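PDB 6EUD: ATP-dependent RNA helicase HrpB from Escherichia coli, which hydrolyses ATP to ADP and phosphate and belongs to the DEAH/RHA group of RNA helicases that bind single-stranded RNA. Local coordinates for residues M110-P115 / L367-C372; P223-I228 / P247-L252; D527-H532 / L552-V557; T666-H671 / K682-Y687; E736-A741 / V794-P799. All coordinates share one frame; numbering follows the deposited sequence.

Contact 1: residues M110-P115 / L367-C372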
# COMPACT_ATOMS: atom_id res chain seq x y z
N MET A 110 7.00 23.88 -4.94
CA MET A 110 6.62 25.06 -5.72
C MET A 110 5.11 25.24 -5.83
O MET A 110 4.59 26.34 -5.64
CB MET A 110 7.24 24.97 -7.12
CG MET A 110 8.76 24.99 -7.12
SD MET A 110 9.52 24.74 -8.75
CE MET A 110 8.71 26.01 -9.71
N ILE A 111 4.40 24.15 -6.12
CA ILE A 111 2.95 24.20 -6.25
C ILE A 111 2.27 24.41 -4.89
O ILE A 111 1.23 25.08 -4.80
CB ILE A 111 2.41 22.90 -6.91
CG1 ILE A 111 3.12 22.66 -8.25
CG2 ILE A 111 0.92 22.99 -7.13
CD1 ILE A 111 2.68 21.43 -8.98
N GLN A 112 2.86 23.87 -3.83
CA GLN A 112 2.31 24.03 -2.49
C GLN A 112 2.37 25.48 -2.04
O GLN A 112 1.45 25.98 -1.39
CB GLN A 112 3.04 23.15 -1.47
CG GLN A 112 2.76 21.68 -1.61
CD GLN A 112 1.37 21.29 -1.11
OE1 GLN A 112 0.55 22.14 -0.79
NE2 GLN A 112 1.12 19.99 -1.02
N ARG A 113 3.48 26.14 -2.38
CA ARG A 113 3.68 27.53 -1.99
C ARG A 113 2.92 28.49 -2.90
O ARG A 113 2.32 29.45 -2.42
CB ARG A 113 5.16 27.90 -1.98
CG ARG A 113 5.95 27.27 -0.87
CD ARG A 113 7.43 27.53 -1.05
NE ARG A 113 7.70 28.70 -1.88
CZ ARG A 113 7.71 29.96 -1.44
NH1 ARG A 113 7.48 30.24 -0.16
NH2 ARG A 113 7.97 30.95 -2.28
N ASP A 114 2.95 28.21 -4.20
CA ASP A 114 2.24 29.04 -5.16
C ASP A 114 1.30 28.20 -6.00
O ASP A 114 1.67 27.75 -7.09
CB ASP A 114 3.21 29.78 -6.07
CG ASP A 114 2.52 30.77 -6.98
OD1 ASP A 114 1.35 31.13 -6.71
OD2 ASP A 114 3.14 31.19 -7.98
N PRO A 115 0.08 27.98 -5.49
CA PRO A 115 -0.94 27.11 -6.10
C PRO A 115 -1.47 27.63 -7.44
O PRO A 115 -2.18 26.91 -8.14
CB PRO A 115 -2.05 27.09 -5.04
CG PRO A 115 -1.38 27.46 -3.76
CD PRO A 115 -0.35 28.47 -4.17
N LEU A 367 -1.50 16.07 0.25
CA LEU A 367 -2.91 16.28 -0.11
C LEU A 367 -3.65 17.09 0.96
O LEU A 367 -4.44 17.96 0.63
CB LEU A 367 -3.61 14.94 -0.34
CG LEU A 367 -3.03 14.08 -1.47
CD1 LEU A 367 -3.78 12.76 -1.59
CD2 LEU A 367 -3.05 14.84 -2.79
N LEU A 368 -3.39 16.81 2.25
CA LEU A 368 -4.02 17.56 3.34
C LEU A 368 -3.62 19.04 3.30
O LEU A 368 -4.48 19.92 3.36
CB LEU A 368 -3.67 16.95 4.70
CG LEU A 368 -4.32 15.61 5.04
CD1 LEU A 368 -3.60 14.97 6.21
CD2 LEU A 368 -5.81 15.77 5.34
N GLN A 369 -2.32 19.29 3.19
CA GLN A 369 -1.78 20.65 3.02
C GLN A 369 -2.34 21.29 1.74
O GLN A 369 -2.56 22.49 1.68
CB GLN A 369 -0.25 20.62 2.98
CG GLN A 369 0.42 21.98 2.88
CD GLN A 369 1.90 21.88 2.56
OE1 GLN A 369 2.39 20.83 2.15
NE2 GLN A 369 2.63 22.98 2.74
N TRP A 370 -2.57 20.48 0.71
CA TRP A 370 -3.14 21.00 -0.54
C TRP A 370 -4.60 21.39 -0.33
O TRP A 370 -5.14 22.22 -1.07
CB TRP A 370 -3.01 19.96 -1.66
CG TRP A 370 -3.46 20.46 -3.01
CD1 TRP A 370 -4.50 19.98 -3.77
CD2 TRP A 370 -2.89 21.54 -3.76
NE1 TRP A 370 -4.61 20.69 -4.94
CE2 TRP A 370 -3.64 21.66 -4.97
CE3 TRP A 370 -1.83 22.42 -3.54
CZ2 TRP A 370 -3.35 22.62 -5.93
CZ3 TRP A 370 -1.54 23.38 -4.51
CH2 TRP A 370 -2.30 23.47 -5.69
N GLY A 371 -5.22 20.82 0.70
CA GLY A 371 -6.59 21.14 1.03
C GLY A 371 -7.54 20.02 0.66
O GLY A 371 -8.75 20.14 0.79
N CYS A 372 -6.97 18.93 0.18
CA CYS A 372 -7.74 17.77 -0.23
C CYS A 372 -8.13 16.95 1.00
O CYS A 372 -7.26 16.53 1.77
CB CYS A 372 -6.92 16.93 -1.23
SG CYS A 372 -7.77 15.57 -2.02
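Ile-111 and Gln-112 meet Trp-370 where the C-terminal ends of two helices come together: helix 106-113, in the ATP-binding part of the helicase, and helix 361-370, which closes in a Schellman motif at Gly-371. The nearest CA atoms, those of Gln-112 and Trp-370, are 6.5 Å apart, and side chains span the distance. The tight part lies at the six-membered end of the indole. CG of Trp-370 is anti to the backbone N (chi1 -175°), and the ring beyond it brings CH2 to 3.6 Å from CG2 of Ile-111. The carbonyl O of Ile-111 sits at the ring edge, 3.3 Å from CZ3 of Trp-370. Helix 133-145 backs this side, with Leu-141 touching both Ile-111 and Trp-370. The looser side carries Pro-115, exposed to solvent, whose CB approaches the indole obliquely, 3.7 Å from CH2 of Trp-370. Near the surface too are the two glutamines, their amides stacked with planes 18° apart; CD of Gln-112 is 3.4 Å from OE1 of Gln-369. The amide of Gln-112 is also held from elsewhere, since NE2 is hydrogen-bonded to the backbone O of Glu-366. The amide plane stands 78° from the indole, with OE1 of Gln-112 in the plane of the ring, 3.6 Å from CE3 of Trp-370.

Contact 2: residues P223-I228 / P247-L252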
# COMPACT_ATOMS: atom_id res chain seq x y z
N PRO A 223 18.66 -7.63 -12.07
CA PRO A 223 17.90 -6.87 -11.06
C PRO A 223 18.68 -5.74 -10.37
O PRO A 223 18.10 -4.71 -10.05
CB PRO A 223 17.52 -7.94 -10.03
CG PRO A 223 17.69 -9.28 -10.75
CD PRO A 223 18.82 -9.05 -11.68
N GLY A 224 19.97 -5.95 -10.11
CA GLY A 224 20.76 -4.93 -9.45
C GLY A 224 22.26 -5.12 -9.53
O GLY A 224 22.75 -6.09 -10.13
N VAL A 225 22.99 -4.20 -8.91
CA VAL A 225 24.44 -4.17 -8.96
C VAL A 225 25.10 -5.46 -8.50
O VAL A 225 26.02 -5.98 -9.16
CB VAL A 225 24.97 -3.02 -8.10
CG1 VAL A 225 26.52 -3.00 -8.10
CG2 VAL A 225 24.43 -1.70 -8.64
N GLY A 226 24.64 -6.00 -7.39
CA GLY A 226 25.17 -7.27 -6.93
C GLY A 226 25.08 -8.37 -7.98
O GLY A 226 26.05 -9.09 -8.18
N GLU A 227 23.93 -8.48 -8.66
CA GLU A 227 23.75 -9.51 -9.68
C GLU A 227 24.63 -9.22 -10.88
O GLU A 227 25.22 -10.14 -11.46
CB GLU A 227 22.29 -9.64 -10.12
CG GLU A 227 21.37 -10.24 -9.09
CD GLU A 227 20.91 -9.24 -8.03
OE1 GLU A 227 20.89 -8.02 -8.33
OE2 GLU A 227 20.56 -9.68 -6.91
N ILE A 228 24.73 -7.94 -11.25
CA ILE A 228 25.67 -7.54 -12.29
C ILE A 228 27.10 -8.02 -11.99
O ILE A 228 27.77 -8.55 -12.88
CB ILE A 228 25.68 -6.02 -12.47
CG1 ILE A 228 24.33 -5.56 -13.02
CG2 ILE A 228 26.84 -5.59 -13.39
CD1 ILE A 228 24.25 -4.09 -13.32
N PRO A 247 29.93 -3.67 -17.34
CA PRO A 247 28.89 -3.37 -16.36
C PRO A 247 28.37 -1.95 -16.53
O PRO A 247 29.07 -1.11 -17.06
CB PRO A 247 29.60 -3.54 -15.01
CG PRO A 247 31.06 -3.42 -15.35
CD PRO A 247 31.21 -4.02 -16.71
N LEU A 248 27.15 -1.69 -16.08
CA LEU A 248 26.56 -0.37 -16.22
C LEU A 248 25.64 -0.08 -15.04
O LEU A 248 24.48 -0.50 -15.01
CB LEU A 248 25.80 -0.24 -17.53
CG LEU A 248 25.35 1.18 -17.84
CD1 LEU A 248 26.56 2.06 -17.90
CD2 LEU A 248 24.62 1.25 -19.14
N TYR A 249 26.20 0.63 -14.07
CA TYR A 249 25.42 1.23 -12.99
C TYR A 249 25.94 2.63 -12.68
O TYR A 249 27.10 2.93 -12.98
CB TYR A 249 25.44 0.35 -11.74
CG TYR A 249 26.74 -0.38 -11.45
CD1 TYR A 249 27.04 -1.58 -12.07
CD2 TYR A 249 27.64 0.11 -10.51
CE1 TYR A 249 28.22 -2.27 -11.78
CE2 TYR A 249 28.82 -0.57 -10.22
CZ TYR A 249 29.10 -1.76 -10.86
OH TYR A 249 30.26 -2.44 -10.57
N GLY A 250 25.08 3.46 -12.10
CA GLY A 250 25.42 4.85 -11.79
C GLY A 250 26.70 5.07 -11.01
O GLY A 250 27.38 6.08 -11.18
N ALA A 251 27.06 4.10 -10.17
CA ALA A 251 28.22 4.24 -9.29
C ALA A 251 29.53 3.87 -9.98
O ALA A 251 30.53 3.60 -9.32
CB ALA A 251 28.04 3.39 -8.04
N LEU A 252 29.53 3.88 -11.31
CA LEU A 252 30.68 3.36 -12.06
C LEU A 252 31.71 4.42 -12.43
O LEU A 252 31.66 5.56 -11.96
CB LEU A 252 30.21 2.65 -13.33
CG LEU A 252 30.05 1.14 -13.15
CD1 LEU A 252 29.63 0.49 -14.44
CD2 LEU A 252 31.34 0.52 -12.64
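Val-225 covers one face of the Tyr-249 ring, and the fit depends on how both side chains are turned. In Tyr-249, CG stands between the backbone N and the carbonyl carbon (chi1 36°), a crowded position, and the ring attached there turns one face to Val-225. In Val-225, CG1 is anti to the backbone N (chi1 178°) and lies 3.9 Å from the centroid of the Tyr-249 ring, only 7° off its normal: a CH-pi contact over the centre of the ring. The other methyl, CG2 of Val-225, rests 3.9 Å from CB of Tyr-249. On the opposite face CG of Leu-252, in a poorly ordered turn, is 3.6 Å above the ring plane, so in this model both faces meet aliphatic groups, the Leu-252 side less securely. Ile-228 works at the edge instead. Its CG2 is 3.9 Å from CE1 of Tyr-249 and 3.8 Å from CB of Pro-247. An alanine in place of Tyr-249 would keep the CB contact but would probably open a gap beneath Val-225 CG1 and take the aromatic edge away from Ile-228. Gly-224 is the N-cap of helix 225-236, which follows strand 217-221 and leads to strand 243-248. Both strands run parallel to strand 269-274 between them, so the contact packs the connecting helix of a beta-alpha-beta crossover on the end of its second strand, as in the RecA-like fold of P-loop helicases.

Contact 3: residues D527-H532 / L552-V557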
# COMPACT_ATOMS: atom_id res chain seq x y z
N ASP A 527 27.24 -7.19 17.88
CA ASP A 527 27.13 -5.74 17.75
C ASP A 527 27.11 -5.10 19.11
O ASP A 527 26.50 -5.62 20.04
CB ASP A 527 25.87 -5.36 16.97
CG ASP A 527 26.18 -4.87 15.58
OD1 ASP A 527 27.32 -5.11 15.11
OD2 ASP A 527 25.29 -4.26 14.95
N ALA A 528 27.79 -3.97 19.21
CA ALA A 528 27.81 -3.19 20.44
C ALA A 528 26.41 -2.94 20.98
O ALA A 528 26.18 -3.01 22.19
CB ALA A 528 28.53 -1.88 20.21
N LEU A 529 25.45 -2.64 20.10
CA LEU A 529 24.11 -2.32 20.57
C LEU A 529 23.35 -3.54 21.09
O LEU A 529 22.51 -3.42 21.99
CB LEU A 529 23.29 -1.65 19.46
CG LEU A 529 23.61 -0.19 19.19
CD1 LEU A 529 22.64 0.38 18.17
CD2 LEU A 529 23.61 0.63 20.48
N SER A 530 23.65 -4.72 20.56
CA SER A 530 22.98 -5.95 21.01
C SER A 530 23.48 -6.40 22.39
O SER A 530 23.10 -7.46 22.89
CB SER A 530 23.15 -7.07 19.98
OG SER A 530 24.51 -7.34 19.72
N ARG A 531 24.31 -5.56 23.01
CA ARG A 531 24.65 -5.72 24.42
C ARG A 531 23.58 -5.08 25.30
O ARG A 531 23.62 -5.19 26.53
CB ARG A 531 26.03 -5.10 24.73
CG ARG A 531 27.19 -5.57 23.84
CD ARG A 531 27.71 -6.95 24.22
NE ARG A 531 26.81 -8.01 23.76
CZ ARG A 531 26.78 -8.49 22.52
NH1 ARG A 531 27.60 -7.99 21.59
NH2 ARG A 531 25.94 -9.46 22.19
N HIS A 532 22.62 -4.39 24.69
CA HIS A 532 21.61 -3.66 25.45
C HIS A 532 20.20 -4.18 25.21
O HIS A 532 19.89 -4.69 24.13
CB HIS A 532 21.67 -2.18 25.13
CG HIS A 532 23.00 -1.56 25.42
ND1 HIS A 532 23.36 -1.13 26.68
CD2 HIS A 532 24.08 -1.34 24.63
CE1 HIS A 532 24.59 -0.65 26.65
NE2 HIS A 532 25.05 -0.76 25.41
N LEU A 552 19.38 -1.46 11.10
CA LEU A 552 20.46 -0.80 10.37
C LEU A 552 21.03 0.37 11.17
O LEU A 552 22.25 0.53 11.25
CB LEU A 552 19.98 -0.31 9.01
CG LEU A 552 19.41 -1.33 8.02
CD1 LEU A 552 18.97 -0.61 6.76
CD2 LEU A 552 20.44 -2.42 7.68
N LEU A 553 20.14 1.20 11.73
CA LEU A 553 20.54 2.30 12.62
C LEU A 553 19.66 2.31 13.85
O LEU A 553 18.43 2.30 13.76
CB LEU A 553 20.44 3.65 11.91
CG LEU A 553 21.62 4.08 11.04
CD1 LEU A 553 21.33 5.45 10.45
CD2 LEU A 553 22.92 4.06 11.83
N ALA A 554 20.29 2.32 15.02
CA ALA A 554 19.52 2.29 16.27
C ALA A 554 20.22 3.06 17.36
O ALA A 554 21.43 3.32 17.30
CB ALA A 554 19.27 0.86 16.72
N LEU A 555 19.44 3.42 18.37
CA LEU A 555 19.94 4.16 19.51
C LEU A 555 19.61 3.37 20.77
O LEU A 555 18.52 2.77 20.86
CB LEU A 555 19.31 5.56 19.57
CG LEU A 555 20.01 6.51 20.55
CD1 LEU A 555 21.29 7.06 19.93
CD2 LEU A 555 19.08 7.62 21.02
N LEU A 556 20.55 3.33 21.71
CA LEU A 556 20.32 2.66 22.97
C LEU A 556 19.63 3.62 23.91
O LEU A 556 19.97 4.80 23.98
CB LEU A 556 21.62 2.12 23.58
CG LEU A 556 22.60 3.05 24.29
CD1 LEU A 556 22.31 3.15 25.77
CD2 LEU A 556 24.03 2.56 24.06
N VAL A 557 18.64 3.11 24.63
CA VAL A 557 17.87 3.91 25.56
C VAL A 557 17.77 3.19 26.90
O VAL A 557 17.62 1.97 26.96
CB VAL A 557 16.45 4.19 25.02
CG1 VAL A 557 16.53 5.03 23.76
CG2 VAL A 557 15.72 2.90 24.75
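Leu-529 reaches from a short 3-10 turn, residues 529-531, across to Ala-554 and Leu-556. Its CB bond is directed toward segment 552-557, and CG then lies anti to the carbonyl carbon (chi1 -76°), ahead of the fork where the contacts begin. One branch, CD1, comes 3.3 Å from the backbone O of Ala-554 and 3.7 Å from CB of the same residue. The other branch, CD2, lies 4.0 Å from CB of Leu-556 and 4.1 Å from its CD2, so the two methyls of Leu-529 divide the strand between them. Ser-455 and Leu-523 touch this leucine as well and help to bury it. The turn belongs to the connection between strands 520-522 and 534-542, and strand 554-556 pairs antiparallel with the latter after a corner at Leu-553; the curled, mixed sheet is consistent with the OB fold found in DEAH/RHA helicases. An alanine in place of Leu-529 would probably leave a gap beside Ala-554 CB and set Leu-556 freer to turn. Leu-556 is the exposed partner, with CG between the backbone N and the carbonyl carbon (chi1 77°), from which the CD2 branch reaches His-532. This methyl lies over one face of the imidazole, 3.7 Å above the plane and offset toward the rim, in a CH-pi contact 24° off the ring normal. The ring atom closest to Leu-556 CD2 is NE2 of His-532, 3.7 Å away.

Contact 4: residues T666-H671 / K682-Y687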
# COMPACT_ATOMS: atom_id res chain seq x y z
N THR A 666 -18.73 -1.57 23.90
CA THR A 666 -19.95 -0.90 23.45
C THR A 666 -21.23 -1.72 23.75
O THR A 666 -22.18 -1.17 24.29
CB THR A 666 -19.86 -0.56 21.94
OG1 THR A 666 -19.73 -1.77 21.18
CG2 THR A 666 -18.65 0.27 21.66
N TRP A 667 -21.24 -3.02 23.45
CA TRP A 667 -22.48 -3.80 23.62
C TRP A 667 -22.64 -4.53 24.96
O TRP A 667 -23.78 -4.78 25.40
CB TRP A 667 -22.65 -4.81 22.47
CG TRP A 667 -21.74 -6.00 22.45
CD1 TRP A 667 -20.49 -6.05 21.92
CD2 TRP A 667 -22.02 -7.33 22.93
NE1 TRP A 667 -19.96 -7.32 22.06
CE2 TRP A 667 -20.88 -8.12 22.68
CE3 TRP A 667 -23.12 -7.92 23.57
CZ2 TRP A 667 -20.81 -9.48 23.03
CZ3 TRP A 667 -23.05 -9.26 23.93
CH2 TRP A 667 -21.90 -10.03 23.66
N LEU A 668 -21.53 -4.87 25.62
CA LEU A 668 -21.60 -5.73 26.80
C LEU A 668 -21.35 -4.99 28.09
O LEU A 668 -22.05 -5.22 29.08
CB LEU A 668 -20.61 -6.89 26.68
CG LEU A 668 -20.75 -7.83 27.88
CD1 LEU A 668 -22.19 -8.37 27.94
CD2 LEU A 668 -19.71 -8.97 27.85
N LEU A 669 -20.35 -4.12 28.09
CA LEU A 669 -19.97 -3.36 29.29
C LEU A 669 -21.13 -2.55 29.92
O LEU A 669 -21.26 -2.57 31.14
CB LEU A 669 -18.79 -2.42 28.97
CG LEU A 669 -18.31 -1.48 30.08
CD1 LEU A 669 -17.91 -2.23 31.35
CD2 LEU A 669 -17.16 -0.62 29.56
N PRO A 670 -21.98 -1.86 29.12
CA PRO A 670 -23.08 -1.12 29.74
C PRO A 670 -23.94 -1.96 30.68
O PRO A 670 -24.52 -1.40 31.61
CB PRO A 670 -23.93 -0.67 28.55
CG PRO A 670 -22.96 -0.55 27.45
CD PRO A 670 -21.96 -1.65 27.65
N HIS A 671 -24.02 -3.27 30.46
CA HIS A 671 -24.87 -4.13 31.28
C HIS A 671 -24.17 -4.74 32.49
O HIS A 671 -24.76 -5.54 33.22
CB HIS A 671 -25.45 -5.24 30.42
CG HIS A 671 -26.27 -4.75 29.27
ND1 HIS A 671 -27.63 -4.58 29.34
CD2 HIS A 671 -25.91 -4.39 28.01
CE1 HIS A 671 -28.08 -4.14 28.18
NE2 HIS A 671 -27.06 -4.01 27.36
N LYS A 682 -21.79 -15.17 33.74
CA LYS A 682 -22.82 -16.05 33.19
C LYS A 682 -24.23 -15.50 33.43
O LYS A 682 -25.18 -16.00 32.88
CB LYS A 682 -22.71 -17.46 33.79
CG LYS A 682 -21.61 -18.34 33.22
CD LYS A 682 -21.94 -18.81 31.80
CE LYS A 682 -20.96 -19.87 31.31
NZ LYS A 682 -21.23 -20.29 29.90
N SER A 683 -24.35 -14.47 34.26
CA SER A 683 -25.64 -13.87 34.59
C SER A 683 -26.08 -12.76 33.62
O SER A 683 -27.25 -12.36 33.60
CB SER A 683 -25.59 -13.31 36.01
OG SER A 683 -25.07 -14.27 36.91
N LEU A 684 -25.14 -12.25 32.84
CA LEU A 684 -25.44 -11.21 31.87
C LEU A 684 -26.45 -11.70 30.85
O LEU A 684 -26.30 -12.79 30.31
CB LEU A 684 -24.17 -10.75 31.16
CG LEU A 684 -23.13 -10.12 32.09
CD1 LEU A 684 -21.80 -10.01 31.38
CD2 LEU A 684 -23.62 -8.76 32.57
N ASP A 685 -27.46 -10.87 30.59
CA ASP A 685 -28.52 -11.20 29.64
C ASP A 685 -28.04 -10.91 28.24
O ASP A 685 -28.19 -9.79 27.72
CB ASP A 685 -29.79 -10.41 29.95
CG ASP A 685 -31.01 -10.96 29.23
OD1 ASP A 685 -30.88 -11.53 28.13
OD2 ASP A 685 -32.12 -10.83 29.77
N ILE A 686 -27.48 -11.95 27.62
CA ILE A 686 -26.81 -11.82 26.33
C ILE A 686 -27.78 -11.43 25.23
O ILE A 686 -27.42 -10.66 24.34
CB ILE A 686 -26.08 -13.13 25.97
CG1 ILE A 686 -24.93 -13.39 26.96
CG2 ILE A 686 -25.58 -13.12 24.53
CD1 ILE A 686 -23.93 -12.25 27.05
N TYR A 687 -29.00 -11.97 25.31
CA TYR A 687 -30.07 -11.67 24.36
C TYR A 687 -30.43 -10.20 24.39
O TYR A 687 -30.57 -9.57 23.35
CB TYR A 687 -31.32 -12.50 24.66
CG TYR A 687 -32.55 -12.07 23.89
CD1 TYR A 687 -33.46 -11.12 24.42
CD2 TYR A 687 -32.84 -12.61 22.64
CE1 TYR A 687 -34.60 -10.72 23.70
CE2 TYR A 687 -33.97 -12.25 21.94
CZ TYR A 687 -34.85 -11.30 22.47
OH TYR A 687 -35.97 -10.94 21.74
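Leu-668, with CG anti to the backbone N (chi1 -177°), and Leu-684, with CG anti to the carbonyl carbon (chi1 -63°), send one branch each to a common point. There CD1 of Leu-668 lies 3.8 Å from CD1 of Leu-684, and the two side chains cross at about a right angle. Ile-686 is bent at its second torsion (chi2 -56°), and CD1 so placed is 4.3 Å from CD1 of Leu-668 and 4.4 Å from CZ3 of Trp-667, an oblique approach to the indole. Within its own segment Leu-668 also covers Trp-667, its CB 4.0 Å above the centre of one ring face. The second branch of Leu-684 meets backbone: CD2 is 3.5 Å from the carbonyl O of His-671. Side chain to side chain, the contact is apolar, and two polar groups have partners elsewhere. Trp-667 NE1 is hydrogen-bonded to the O of Leu-660, and Asp-685, the N-cap of helix 686-692, takes the backbone N of Gln-688 with OD1. As plain packing in a helical part of the C-terminal region, the cluster joins the end of helix 664-667 to the start of helix 686-692, with helix 608-622 touching Leu-668 through Leu-616 and Ile-619 and helix 631-646 touching Ile-686 through Ala-633.

Contact 5: residues E736-A741 / V794-P799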
# COMPACT_ATOMS: atom_id res chain seq x y z
N GLU A 736 -51.80 -29.05 10.61
CA GLU A 736 -51.95 -27.66 11.01
C GLU A 736 -51.80 -26.69 9.84
O GLU A 736 -52.18 -25.53 9.93
CB GLU A 736 -50.94 -27.31 12.10
CG GLU A 736 -51.18 -28.02 13.44
CD GLU A 736 -50.75 -27.17 14.64
OE1 GLU A 736 -49.55 -27.19 15.03
OE2 GLU A 736 -51.62 -26.47 15.20
N MET A 737 -51.25 -27.16 8.73
CA MET A 737 -51.05 -26.30 7.56
C MET A 737 -52.24 -26.32 6.60
O MET A 737 -52.19 -25.72 5.52
CB MET A 737 -49.78 -26.71 6.83
CG MET A 737 -48.52 -26.52 7.64
SD MET A 737 -48.36 -24.83 8.20
CE MET A 737 -48.41 -23.93 6.62
N PHE A 738 -53.31 -27.02 6.97
CA PHE A 738 -54.49 -27.06 6.11
C PHE A 738 -55.13 -25.68 5.96
O PHE A 738 -55.34 -24.96 6.94
CB PHE A 738 -55.53 -28.03 6.67
CG PHE A 738 -55.12 -29.46 6.58
CD1 PHE A 738 -54.11 -29.85 5.71
CD2 PHE A 738 -55.74 -30.42 7.36
CE1 PHE A 738 -53.73 -31.18 5.63
CE2 PHE A 738 -55.36 -31.74 7.27
CZ PHE A 738 -54.35 -32.12 6.41
N GLY A 739 -55.47 -25.33 4.72
CA GLY A 739 -56.10 -24.05 4.46
C GLY A 739 -55.13 -23.04 3.88
O GLY A 739 -55.53 -22.00 3.35
N GLU A 740 -53.84 -23.35 3.98
CA GLU A 740 -52.78 -22.51 3.44
C GLU A 740 -52.38 -23.00 2.04
O GLU A 740 -51.91 -24.12 1.87
CB GLU A 740 -51.57 -22.49 4.38
CG GLU A 740 -50.42 -21.63 3.90
CD GLU A 740 -50.84 -20.19 3.65
OE1 GLU A 740 -51.32 -19.89 2.53
OE2 GLU A 740 -50.67 -19.35 4.56
N ALA A 741 -52.59 -22.15 1.04
CA ALA A 741 -52.32 -22.53 -0.34
C ALA A 741 -50.90 -22.16 -0.73
O ALA A 741 -50.34 -22.73 -1.67
CB ALA A 741 -53.30 -21.86 -1.28
N VAL A 794 -59.14 -36.58 10.05
CA VAL A 794 -59.58 -36.24 8.70
C VAL A 794 -58.37 -35.82 7.85
O VAL A 794 -57.69 -34.84 8.17
CB VAL A 794 -60.63 -35.11 8.71
CG1 VAL A 794 -61.10 -34.82 7.29
CG2 VAL A 794 -61.80 -35.47 9.60
N TRP A 795 -58.10 -36.58 6.79
CA TRP A 795 -57.07 -36.25 5.82
C TRP A 795 -57.72 -35.93 4.48
O TRP A 795 -57.91 -36.82 3.65
CB TRP A 795 -56.08 -37.40 5.69
CG TRP A 795 -55.57 -37.86 7.01
CD1 TRP A 795 -56.01 -38.93 7.73
CD2 TRP A 795 -54.53 -37.24 7.79
NE1 TRP A 795 -55.30 -39.03 8.91
CE2 TRP A 795 -54.39 -38.01 8.97
CE3 TRP A 795 -53.71 -36.13 7.61
CZ2 TRP A 795 -53.46 -37.69 9.96
CZ3 TRP A 795 -52.78 -35.82 8.60
CH2 TRP A 795 -52.67 -36.59 9.76
N PRO A 796 -58.05 -34.65 4.26
CA PRO A 796 -58.87 -34.18 3.13
C PRO A 796 -58.18 -34.25 1.77
O PRO A 796 -56.96 -34.10 1.67
CB PRO A 796 -59.15 -32.73 3.50
CG PRO A 796 -57.95 -32.32 4.30
CD PRO A 796 -57.56 -33.54 5.09
N ASP A 797 -58.98 -34.46 0.73
CA ASP A 797 -58.45 -34.58 -0.63
C ASP A 797 -57.99 -33.21 -1.15
O ASP A 797 -57.17 -33.14 -2.06
CB ASP A 797 -59.51 -35.20 -1.56
CG ASP A 797 -59.87 -36.63 -1.18
OD1 ASP A 797 -59.00 -37.53 -1.24
OD2 ASP A 797 -61.04 -36.86 -0.80
N ASP A 798 -58.50 -32.14 -0.55
CA ASP A 798 -58.08 -30.78 -0.93
C ASP A 798 -57.60 -29.96 0.28
O ASP A 798 -58.26 -28.99 0.68
CB ASP A 798 -59.22 -30.06 -1.65
CG ASP A 798 -58.74 -28.94 -2.54
OD1 ASP A 798 -58.77 -29.10 -3.78
OD2 ASP A 798 -58.32 -27.89 -2.01
N PRO A 799 -56.44 -30.32 0.85
CA PRO A 799 -55.92 -29.70 2.08
C PRO A 799 -55.64 -28.20 1.93
O PRO A 799 -55.80 -27.46 2.90
CB PRO A 799 -54.62 -30.48 2.33
CG PRO A 799 -54.24 -31.03 1.01
CD PRO A 799 -55.51 -31.32 0.30
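Phe-738 is the residue that Pro-796 and Pro-799 pack against, and it stands at the second position of a type II beta turn from Met-737 to Glu-740. The turn follows strand 729-733; the prolines lie in the irregular tail after helix 779-789, so the contact fastens that tail to the sheet part of the C-terminal region. The phenyl ring carries the side-chain part of the contact. CG of Phe-738 is anti to the carbonyl carbon (chi1 -69°), and from there the ring and Pro-796 reach toward each other, tip to tip. CG of Pro-796 lies over one face, 4.0 Å above the plane and offset toward the rim, in a CH-pi contact 18° off the ring normal; CD of Pro-796 is 3.6 Å from CE2 of Phe-738. Pro-799 comes obliquely, with CB 3.5 Å from CD1 of Phe-738. At the ring edge are CE3 of Trp-795, 4.2 Å from CZ of Phe-738, and the carbonyl O of Val-794. NE1 of Trp-795 is hydrogen-bonded to the O of Tyr-790. Beyond the ring the backbones are joined directly. Gly-739, third in the turn, has a positive phi at which a CB would be jammed against the preceding carbonyl O, and its N donates to Pro-799 O at 2.8 Å. The donor lies nearly along the C=O axis, 161° at the oxygen. The same oxygen also receives a CA-H...O contact, 3.5 Å from CA of Phe-738.

Overall arrangement
The five contacts are separate, the nearest atoms of any two being at least about 16 Å apart. Contacts 3 and 4 are buried, 2 and 5 partly buried, and 1 lies at the surface. Contact 1 joins two helix ends far apart in sequence, and contact 2, whose segments fall between those of contact 1 along the chain, joins a helix to a strand. Contact 3 sets a 3-10 turn on a strand. Contacts 4 and 5 both lie in the C-terminal region, 4 between two short helices and 5 between a beta turn and the tail. Chemistry follows place in all five: 3 and 4 rely mainly on aliphatic packing, 2 on a tyrosine face, 1 on an indole beside stacked amides, and 5 alone adds a backbone hydrogen bond between its segments.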